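Local coordinates for protein (sliding clamp) (Enterobacteria phage RB69, PDB 1B77) that assembles as a three-subunit ring that probably encircles DNA and tethers the replicative polymerase to its template during processive synthesis, at residues F14-N18 with I29-V34; V67-E72 with I83-R87; M1-T7 with I44-F50. One frame throughout, in Å; residues are numbered along the deposited sequence.

Contact 1. Residues F14-N18 with I29-V34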
loop_
_atom_site.group_PDB
_atom_site.type_symbol
_atom_site.label_atom_id
_atom_site.label_comp_id
_atom_site.label_asym_id
_atom_site.label_seq_id
_atom_site.Cartn_x
_atom_site.Cartn_y
_atom_site.Cartn_z
ATOM N N PHE A 14 7.012 -20.643 -6.069
ATOM C CA PHE A 14 7.599 -21.079 -7.338
ATOM C C PHE A 14 7.461 -20.002 -8.430
ATOM O O PHE A 14 8.403 -19.755 -9.189
ATOM C CB PHE A 14 6.938 -22.390 -7.806
ATOM C CG PHE A 14 7.453 -23.635 -7.111
ATOM C CD1 PHE A 14 7.912 -23.592 -5.797
ATOM C CD2 PHE A 14 7.446 -24.865 -7.775
ATOM C CE1 PHE A 14 8.354 -24.762 -5.151
ATOM C CE2 PHE A 14 7.884 -26.034 -7.141
ATOM C CZ PHE A 14 8.341 -25.980 -5.825
ATOM N N ALA A 15 6.299 -19.353 -8.503
ATOM C CA ALA A 15 6.072 -18.313 -9.507
ATOM C C ALA A 15 7.056 -17.154 -9.367
ATOM O O ALA A 15 7.295 -16.417 -10.326
ATOM C CB ALA A 15 4.642 -17.784 -9.416
ATOM N N SER A 16 7.622 -16.977 -8.177
ATOM C CA SER A 16 8.582 -15.906 -7.985
ATOM C C SER A 16 9.938 -16.363 -8.543
ATOM O O SER A 16 10.836 -15.553 -8.763
ATOM C CB SER A 16 8.711 -15.557 -6.503
ATOM O OG SER A 16 9.409 -16.575 -5.811
ATOM N N ILE A 17 10.082 -17.666 -8.764
ATOM C CA ILE A 17 11.324 -18.195 -9.321
ATOM C C ILE A 17 11.247 -18.200 -10.848
ATOM O O ILE A 17 12.223 -17.891 -11.526
ATOM C CB ILE A 17 11.604 -19.629 -8.831
ATOM C CG1 ILE A 17 11.823 -19.618 -7.317
ATOM C CG2 ILE A 17 12.838 -20.191 -9.555
ATOM C CD1 ILE A 17 12.108 -20.963 -6.716
ATOM N N ASN A 18 10.079 -18.558 -11.368
ATOM C CA ASN A 18 9.811 -18.611 -12.810
ATOM C C ASN A 18 8.316 -18.284 -12.913
ATOM O O ASN A 18 7.487 -18.968 -12.311
ATOM C CB ASN A 18 10.079 -20.029 -13.358
ATOM C CG ASN A 18 10.005 -20.105 -14.891
ATOM O OD1 ASN A 18 9.226 -19.400 -15.530
ATOM N ND2 ASN A 18 10.812 -20.987 -15.477
ATOM N N ILE A 29 5.771 -31.336 -7.769
ATOM C CA ILE A 29 5.930 -30.122 -8.550
ATOM C C ILE A 29 7.376 -29.637 -8.494
ATOM O O ILE A 29 8.089 -29.851 -7.504
ATOM C CB ILE A 29 5.008 -28.994 -8.043
ATOM C CG1 ILE A 29 5.268 -28.736 -6.562
ATOM C CG2 ILE A 29 3.551 -29.368 -8.278
ATOM C CD1 ILE A 29 4.538 -27.541 -6.010
ATOM N N MET A 30 7.810 -29.002 -9.572
ATOM C CA MET A 30 9.154 -28.462 -9.643
ATOM C C MET A 30 9.213 -27.335 -10.665
ATOM O O MET A 30 8.359 -27.222 -11.547
ATOM C CB MET A 30 10.163 -29.551 -10.015
ATOM C CG MET A 30 9.950 -30.188 -11.382
ATOM S SD MET A 30 11.277 -31.359 -11.794
ATOM C CE MET A 30 10.594 -32.164 -13.250
ATOM N N THR A 31 10.232 -26.499 -10.535
ATOM C CA THR A 31 10.411 -25.393 -11.449
ATOM C C THR A 31 11.877 -25.003 -11.434
ATOM O O THR A 31 12.636 -25.400 -10.542
ATOM C CB THR A 31 9.562 -24.172 -11.027
ATOM O OG1 THR A 31 9.633 -23.164 -12.046
ATOM C CG2 THR A 31 10.075 -23.592 -9.711
ATOM N N ARG A 32 12.278 -24.234 -12.434
ATOM C CA ARG A 32 13.648 -23.771 -12.516
ATOM C C ARG A 32 13.640 -22.410 -13.196
ATOM O O ARG A 32 12.874 -22.188 -14.134
ATOM C CB ARG A 32 14.501 -24.771 -13.300
ATOM C CG ARG A 32 15.919 -24.293 -13.550
ATOM C CD ARG A 32 16.846 -25.425 -13.986
ATOM N NE ARG A 32 18.163 -24.903 -14.334
ATOM C CZ ARG A 32 19.232 -25.649 -14.603
ATOM N NH1 ARG A 32 19.153 -26.976 -14.569
ATOM N NH2 ARG A 32 20.384 -25.065 -14.913
ATOM N N ALA A 33 14.483 -21.504 -12.711
ATOM C CA ALA A 33 14.563 -20.159 -13.262
ATOM C C ALA A 33 15.024 -20.163 -14.719
ATOM O O ALA A 33 15.739 -21.066 -15.162
ATOM C CB ALA A 33 15.506 -19.309 -12.418
ATOM N N VAL A 34 14.594 -19.152 -15.460
ATOM C CA VAL A 34 14.973 -19.020 -16.853
ATOM C C VAL A 34 16.492 -18.990 -16.973
ATOM O O VAL A 34 17.052 -19.577 -17.890
ATOM C CB VAL A 34 14.387 -17.724 -17.464
ATOM C CG1 VAL A 34 14.939 -17.504 -18.877
ATOM C CG2 VAL A 34 12.863 -17.829 -17.509
HETATM O O HOH W 1 12.968 -17.265 -14.124
HETATM O O HOH W 2 7.502 -21.561 -11.398
#

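Contact 2. Residues V67-E72 with I83-R87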
loop_
_atom_site.group_PDB
_atom_site.type_symbol
_atom_site.label_atom_id
_atom_site.label_comp_id
_atom_site.label_asym_id
_atom_site.label_seq_id
_atom_site.Cartn_x
_atom_site.Cartn_y
_atom_site.Cartn_z
ATOM N N VAL A 67 -12.719 -18.321 -6.442
ATOM C CA VAL A 67 -13.720 -19.387 -6.560
ATOM C C VAL A 67 -13.729 -20.300 -5.331
ATOM O O VAL A 67 -12.875 -20.178 -4.454
ATOM C CB VAL A 67 -13.474 -20.249 -7.818
ATOM C CG1 VAL A 67 -13.637 -19.402 -9.067
ATOM C CG2 VAL A 67 -12.071 -20.860 -7.773
ATOM N N SER A 68 -14.695 -21.211 -5.271
ATOM C CA SER A 68 -14.798 -22.140 -4.148
ATOM C C SER A 68 -13.494 -22.906 -3.967
ATOM O O SER A 68 -12.900 -23.381 -4.942
ATOM C CB SER A 68 -15.936 -23.140 -4.381
ATOM O OG SER A 68 -17.160 -22.473 -4.629
ATOM N N ASP A 69 -13.059 -23.033 -2.716
ATOM C CA ASP A 69 -11.821 -23.733 -2.396
ATOM C C ASP A 69 -11.766 -25.153 -2.967
ATOM O O ASP A 69 -10.684 -25.714 -3.131
ATOM C CB ASP A 69 -11.624 -23.793 -0.877
ATOM C CG ASP A 69 -11.658 -22.420 -0.227
ATOM O OD1 ASP A 69 -10.935 -21.514 -0.704
ATOM O OD2 ASP A 69 -12.405 -22.249 0.764
ATOM N N ASP A 70 -12.922 -25.735 -3.269
ATOM C CA ASP A 70 -12.952 -27.085 -3.811
ATOM C C ASP A 70 -13.262 -27.089 -5.306
ATOM O O ASP A 70 -13.683 -28.108 -5.863
ATOM C CB ASP A 70 -13.980 -27.940 -3.058
ATOM C CG ASP A 70 -15.410 -27.598 -3.423
ATOM O OD1 ASP A 70 -15.788 -26.411 -3.308
ATOM O OD2 ASP A 70 -16.159 -28.525 -3.822
ATOM N N ALA A 71 -13.047 -25.949 -5.954
ATOM C CA ALA A 71 -13.299 -25.845 -7.382
ATOM C C ALA A 71 -12.517 -26.937 -8.110
ATOM O O ALA A 71 -11.323 -27.123 -7.879
ATOM C CB ALA A 71 -12.888 -24.466 -7.891
ATOM N N GLU A 72 -13.205 -27.663 -8.981
ATOM C CA GLU A 72 -12.587 -28.736 -9.739
ATOM C C GLU A 72 -11.953 -28.142 -10.991
ATOM O O GLU A 72 -12.598 -27.389 -11.723
ATOM C CB GLU A 72 -13.655 -29.761 -10.127
ATOM C CG GLU A 72 -13.143 -31.005 -10.833
ATOM C CD GLU A 72 -12.431 -31.980 -9.899
ATOM O OE1 GLU A 72 -13.007 -32.337 -8.846
ATOM O OE2 GLU A 72 -11.298 -32.398 -10.232
ATOM N N ILE A 83 -12.083 -24.237 -14.857
ATOM C CA ILE A 83 -12.205 -24.177 -13.409
ATOM C C ILE A 83 -13.694 -24.155 -13.084
ATOM O O ILE A 83 -14.371 -23.135 -13.271
ATOM C CB ILE A 83 -11.537 -22.912 -12.845
ATOM C CG1 ILE A 83 -10.081 -22.846 -13.323
ATOM C CG2 ILE A 83 -11.599 -22.923 -11.324
ATOM C CD1 ILE A 83 -9.408 -21.514 -13.065
ATOM N N ALA A 84 -14.198 -25.289 -12.603
ATOM C CA ALA A 84 -15.613 -25.434 -12.281
ATOM C C ALA A 84 -15.979 -25.008 -10.866
ATOM O O ALA A 84 -15.547 -25.623 -9.891
ATOM C CB ALA A 84 -16.049 -26.882 -12.518
ATOM N N ASP A 85 -16.782 -23.952 -10.767
ATOM C CA ASP A 85 -17.229 -23.431 -9.473
ATOM C C ASP A 85 -18.733 -23.719 -9.320
ATOM O O ASP A 85 -19.355 -24.253 -10.237
ATOM C CB ASP A 85 -16.944 -21.929 -9.396
ATOM C CG ASP A 85 -17.038 -21.384 -7.987
ATOM O OD1 ASP A 85 -17.015 -22.183 -7.029
ATOM O OD2 ASP A 85 -17.112 -20.147 -7.835
ATOM N N THR A 86 -19.313 -23.373 -8.174
ATOM C CA THR A 86 -20.734 -23.636 -7.925
ATOM C C THR A 86 -21.682 -23.232 -9.065
ATOM O O THR A 86 -22.319 -24.092 -9.671
ATOM C CB THR A 86 -21.201 -22.957 -6.623
ATOM O OG1 THR A 86 -20.299 -23.297 -5.560
ATOM C CG2 THR A 86 -22.608 -23.439 -6.248
ATOM N N ARG A 87 -21.781 -21.936 -9.358
ATOM C CA ARG A 87 -22.666 -21.471 -10.433
ATOM C C ARG A 87 -21.915 -20.835 -11.597
ATOM O O ARG A 87 -22.531 -20.254 -12.486
ATOM C CB ARG A 87 -23.656 -20.420 -9.928
ATOM C CG ARG A 87 -24.245 -20.647 -8.567
ATOM C CD ARG A 87 -23.621 -19.671 -7.590
ATOM N NE ARG A 87 -24.460 -19.439 -6.418
ATOM C CZ ARG A 87 -24.101 -18.681 -5.385
ATOM N NH1 ARG A 87 -22.913 -18.086 -5.383
ATOM N NH2 ARG A 87 -24.929 -18.516 -4.354
#

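Contact 3. Residues M1-T7 with I44-F50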
loop_
_atom_site.group_PDB
_atom_site.type_symbol
_atom_site.label_atom_id
_atom_site.label_comp_id
_atom_site.label_asym_id
_atom_site.label_seq_id
_atom_site.Cartn_x
_atom_site.Cartn_y
_atom_site.Cartn_z
ATOM N N MET A 1 -8.741 -32.147 -11.109
ATOM C CA MET A 1 -7.863 -32.045 -9.911
ATOM C C MET A 1 -8.262 -30.861 -9.042
ATOM O O MET A 1 -9.001 -29.980 -9.475
ATOM C CB MET A 1 -6.404 -31.865 -10.331
ATOM C CG MET A 1 -6.141 -30.550 -11.035
ATOM S SD MET A 1 -4.394 -30.189 -11.198
ATOM C CE MET A 1 -3.978 -29.962 -9.511
ATOM N N LYS A 2 -7.757 -30.848 -7.813
ATOM C CA LYS A 2 -8.034 -29.766 -6.887
ATOM C C LYS A 2 -6.735 -29.263 -6.279
ATOM O O LYS A 2 -5.807 -30.033 -6.057
ATOM C CB LYS A 2 -8.978 -30.233 -5.778
ATOM C CG LYS A 2 -10.373 -30.602 -6.262
ATOM C CD LYS A 2 -11.294 -30.921 -5.093
ATOM C CE LYS A 2 -12.723 -31.220 -5.548
ATOM N NZ LYS A 2 -12.842 -32.477 -6.346
ATOM N N LEU A 3 -6.665 -27.963 -6.026
ATOM C CA LEU A 3 -5.481 -27.379 -5.421
ATOM C C LEU A 3 -5.835 -26.784 -4.066
ATOM O O LEU A 3 -6.650 -25.869 -3.975
ATOM C CB LEU A 3 -4.893 -26.294 -6.322
ATOM C CG LEU A 3 -4.312 -26.791 -7.645
ATOM C CD1 LEU A 3 -3.840 -25.613 -8.475
ATOM C CD2 LEU A 3 -3.162 -27.751 -7.365
ATOM N N SER A 4 -5.225 -27.319 -3.014
ATOM C CA SER A 4 -5.461 -26.832 -1.661
ATOM C C SER A 4 -4.638 -25.565 -1.444
ATOM O O SER A 4 -3.736 -25.261 -2.229
ATOM C CB SER A 4 -5.053 -27.894 -0.637
ATOM O OG SER A 4 -3.678 -28.206 -0.759
ATOM N N LYS A 5 -4.949 -24.834 -0.378
ATOM C CA LYS A 5 -4.245 -23.596 -0.064
ATOM C C LYS A 5 -2.760 -23.801 0.228
ATOM O O LYS A 5 -1.944 -22.921 -0.047
ATOM C CB LYS A 5 -4.925 -22.889 1.115
ATOM C CG LYS A 5 -6.247 -22.206 0.749
ATOM C CD LYS A 5 -6.103 -20.685 0.726
ATOM C CE LYS A 5 -7.379 -20.013 0.222
ATOM N NZ LYS A 5 -7.299 -18.519 0.294
ATOM N N ASP A 6 -2.410 -24.952 0.794
ATOM C CA ASP A 6 -1.008 -25.249 1.085
ATOM C C ASP A 6 -0.242 -25.395 -0.227
ATOM O O ASP A 6 0.851 -24.846 -0.395
ATOM C CB ASP A 6 -0.880 -26.544 1.882
ATOM C CG ASP A 6 -1.337 -26.391 3.309
ATOM O OD1 ASP A 6 -0.763 -25.535 4.027
ATOM O OD2 ASP A 6 -2.265 -27.130 3.707
ATOM N N THR A 7 -0.822 -26.160 -1.148
ATOM C CA THR A 7 -0.215 -26.364 -2.449
ATOM C C THR A 7 -0.112 -25.015 -3.153
ATOM O O THR A 7 0.936 -24.664 -3.680
ATOM C CB THR A 7 -1.059 -27.323 -3.299
ATOM O OG1 THR A 7 -1.034 -28.621 -2.694
ATOM C CG2 THR A 7 -0.508 -27.409 -4.736
ATOM N N ILE A 44 3.462 -32.676 -2.857
ATOM C CA ILE A 44 2.216 -32.045 -2.439
ATOM C C ILE A 44 1.155 -33.082 -2.089
ATOM O O ILE A 44 1.294 -34.259 -2.426
ATOM C CB ILE A 44 1.673 -31.103 -3.548
ATOM C CG1 ILE A 44 1.572 -31.854 -4.876
ATOM C CG2 ILE A 44 2.582 -29.893 -3.688
ATOM C CD1 ILE A 44 1.026 -31.020 -6.034
ATOM N N SER A 45 0.093 -32.645 -1.419
ATOM C CA SER A 45 -0.971 -33.559 -1.018
ATOM C C SER A 45 -2.067 -33.691 -2.071
ATOM O O SER A 45 -2.962 -34.531 -1.942
ATOM C CB SER A 45 -1.582 -33.106 0.311
ATOM O OG SER A 45 -2.085 -31.784 0.208
ATOM N N ASP A 46 -1.996 -32.860 -3.107
ATOM C CA ASP A 46 -2.977 -32.891 -4.184
ATOM C C ASP A 46 -2.446 -33.714 -5.346
ATOM O O ASP A 46 -1.236 -33.777 -5.576
ATOM C CB ASP A 46 -3.287 -31.472 -4.664
ATOM C CG ASP A 46 -3.912 -30.619 -3.581
ATOM O OD1 ASP A 46 -4.956 -31.036 -3.043
ATOM O OD2 ASP A 46 -3.368 -29.538 -3.270
ATOM N N GLU A 47 -3.351 -34.339 -6.089
ATOM C CA GLU A 47 -2.943 -35.151 -7.222
ATOM C C GLU A 47 -3.193 -34.422 -8.535
ATOM O O GLU A 47 -4.333 -34.100 -8.852
ATOM C CB GLU A 47 -3.708 -36.473 -7.234
ATOM C CG GLU A 47 -3.302 -37.374 -8.390
ATOM C CD GLU A 47 -1.919 -37.959 -8.214
ATOM O OE1 GLU A 47 -1.105 -37.361 -7.470
ATOM O OE2 GLU A 47 -1.613 -39.012 -8.830
ATOM N N ILE A 48 -2.133 -34.151 -9.290
ATOM C CA ILE A 48 -2.286 -33.487 -10.580
ATOM C C ILE A 48 -2.723 -34.572 -11.567
ATOM O O ILE A 48 -2.008 -35.559 -11.758
ATOM C CB ILE A 48 -0.961 -32.873 -11.043
ATOM C CG1 ILE A 48 -0.520 -31.802 -10.043
ATOM C CG2 ILE A 48 -1.109 -32.313 -12.440
ATOM C CD1 ILE A 48 0.828 -31.183 -10.348
ATOM N N ASP A 49 -3.888 -34.390 -12.191
ATOM C CA ASP A 49 -4.417 -35.398 -13.108
ATOM C C ASP A 49 -4.388 -35.102 -14.600
ATOM O O ASP A 49 -5.062 -35.765 -15.382
ATOM C CB ASP A 49 -5.833 -35.803 -12.684
ATOM C CG ASP A 49 -6.794 -34.628 -12.630
ATOM O OD1 ASP A 49 -6.480 -33.560 -13.202
ATOM O OD2 ASP A 49 -7.877 -34.787 -12.020
ATOM N N PHE A 50 -3.624 -34.098 -15.002
ATOM C CA PHE A 50 -3.461 -33.796 -16.417
ATOM C C PHE A 50 -2.239 -32.909 -16.561
ATOM O O PHE A 50 -1.897 -32.163 -15.644
ATOM C CB PHE A 50 -4.717 -33.143 -17.030
ATOM C CG PHE A 50 -5.021 -31.763 -16.524
ATOM C CD1 PHE A 50 -5.594 -31.573 -15.271
ATOM C CD2 PHE A 50 -4.776 -30.649 -17.326
ATOM C CE1 PHE A 50 -5.918 -30.299 -14.823
ATOM C CE2 PHE A 50 -5.100 -29.368 -16.886
ATOM C CZ PHE A 50 -5.675 -29.193 -15.631
HETATM O O HOH W 3 -6.408 -33.301 -7.181
HETATM O O HOH W 4 0.290 -29.850 -0.669
#

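Contact 1. Residues F14-N18 with I29-V34
Phe14 and Thr31 supply the apolar centre of this contact. The methyl CG2 of Thr31 lies 3.5 Å from Phe14 CD2, meeting the ring obliquely, and the two side chains run antiparallel as they pass. Farther along the ring, Phe14 CE2 is 3.8 Å from Ile29 CG1 and 3.7 Å from Met30 CA, while the backbone atoms Ile29 C and Met30 N lie at the ring edge, in its plane. At the other end Ile17 turns its CG2 branch to Ala33 CB, 4.0 Å away.

The polar part centres on Asn18. Its CG stands trans to the backbone N (chi1 -172°), which carries the amide over to the strand end, where Asn18 ND2 donates to Arg32 O at 2.7 Å with an N-H...O angle of 163°. The acceptor lies close to the amide plane of Asn18. OD1 is engaged by Gly20 N, so both ends of the amide are held and its rotation is fixed.

Two waters complete the join. One receives from Val34 N and donates to Ile17 O; the other sits between Asn18 O and Thr31 OG1, 2.7 Å from each.

The contact thus seats the C-terminal end of helix 5-15 and the turn after it on strand 28-32, an outermost strand, within this chain, of the six-stranded sheet. Neighbouring strand 38-44 joins in: Phe14 and Ile17 both reach Ala40.

Contact 2. Residues V67-E72 with I83-R87
Asp85 reaches from the end of strand 81-84 to Val67 and Ser68, and its side chain can be followed outward. Asp85 CB lies 4.2 Å from Val67 CB, at the fringe of van der Waals range. With chi1 at -165° the carboxylate points opposite the backbone N and so reaches the start of the turn. There Asp85 OD1 accepts from Ser68 N at 3.1 Å; the donor sits 52° out of the carboxylate plane, above it rather than in it. Ser68 OG also donates to Asp85 OD1, but the modelled separation of 2.4 Å is too short to be taken at face value. Within its own segment, Asp85 OD1 accepts a weak bond from Thr86 N. OD2 lies against Val67 CB and is hydrogen-bonded to Gln125 of the second subunit.

This places the contact at a seam between subunits of the ring, where Arg87 also makes a salt bridge to Asp122 of the second subunit. Ser68 to Ala71 form a type I turn that leads into strand 72-75, whose first residue, Glu72, and Ala84 are an antiparallel hydrogen-bonded pair. Ala84 N donates to Glu72 O at 2.8 Å, and Glu72 N returns a bond of 3.2 Å to Ala84 O.

Apolar contacts accompany these bonds: Ile83 CG2 packs on Ala71 CB (4.0 Å) and Val67 CG2 (4.1 Å). The Ile83 side chain also touches Phe60, Ile63 and Leu64 of helix 57-64.

Contact 3. Residues M1-T7 with I44-F50
Asp46 OD2 receives three hydrogen bonds from Ser4 and Thr7. Ser4 OG reaches Asp46 OD2 on the syn side (2.9 Å) and Thr7 OG1 on the anti side of the same oxygen (2.6 Å), while Ser4 N comes from above the carboxylate plane, its N-H...O angle a nearly straight 175°. One oxygen thereby grips the start of helix 5-15, for which Ser4 is the N-cap. So many donors, beside the helix N-terminus, would probably favour the charged carboxylate.

At the chain terminus Met1 N forms a salt bridge with Asp49 OD2 (2.9 Å), on the syn side, and is also hydrogen-bonded to Glu72 OE2. The Met1 side chain lies parallel to that of Ile48; a bend at its last torsion (chi3 -67°) brings Met1 CE to 4.0 Å from Ile48 CG1. Met1 CG touches the edge of the Phe50 ring at CE1, 3.8 Å away. Met1 SD is 5.0 Å from the centroid of the Phe50 ring and 55° off its normal, an oblique Met-aromatic contact.

Farther out, two waters bridge the segments: one joins backbone atoms, accepting from Lys2 N and donating to Glu47 O, and the other accepts from Ser45 N and donates to the Thr7 hydroxyl.

The corner at Ser45 and Asp46, between strands 38-44 and 47-48, is therefore tied to the N-terminal end of helix 5-15. Strand 72-75 flanks the terminus, with Ile73 touching both Met1 and Phe50 and hydrogen-bonded, backbone to backbone, to Met1.

Overall arrangement
The three contacts lie in the N-terminal half of the chain, and contact 3 connects the other two. It shares helix 5-15 with contact 1, holding the start of the helix while contact 1 holds its end, with centres about 17 Å apart. They touch where Ile29 CG2 packs on Ile44 CD1 at 3.8 Å. Toward contact 2, whose centre is about 14 Å away, the link is ionic: Lys2 NZ forms a salt bridge with Glu72 OE1. Contacts 1 and 2 do not touch, their nearest atoms being about 15 Å apart. Contact 2 alone reaches another subunit, whereas the centre of contact 1 is about 7 Å from that of the chain, so the series runs from chain interior to ring seam.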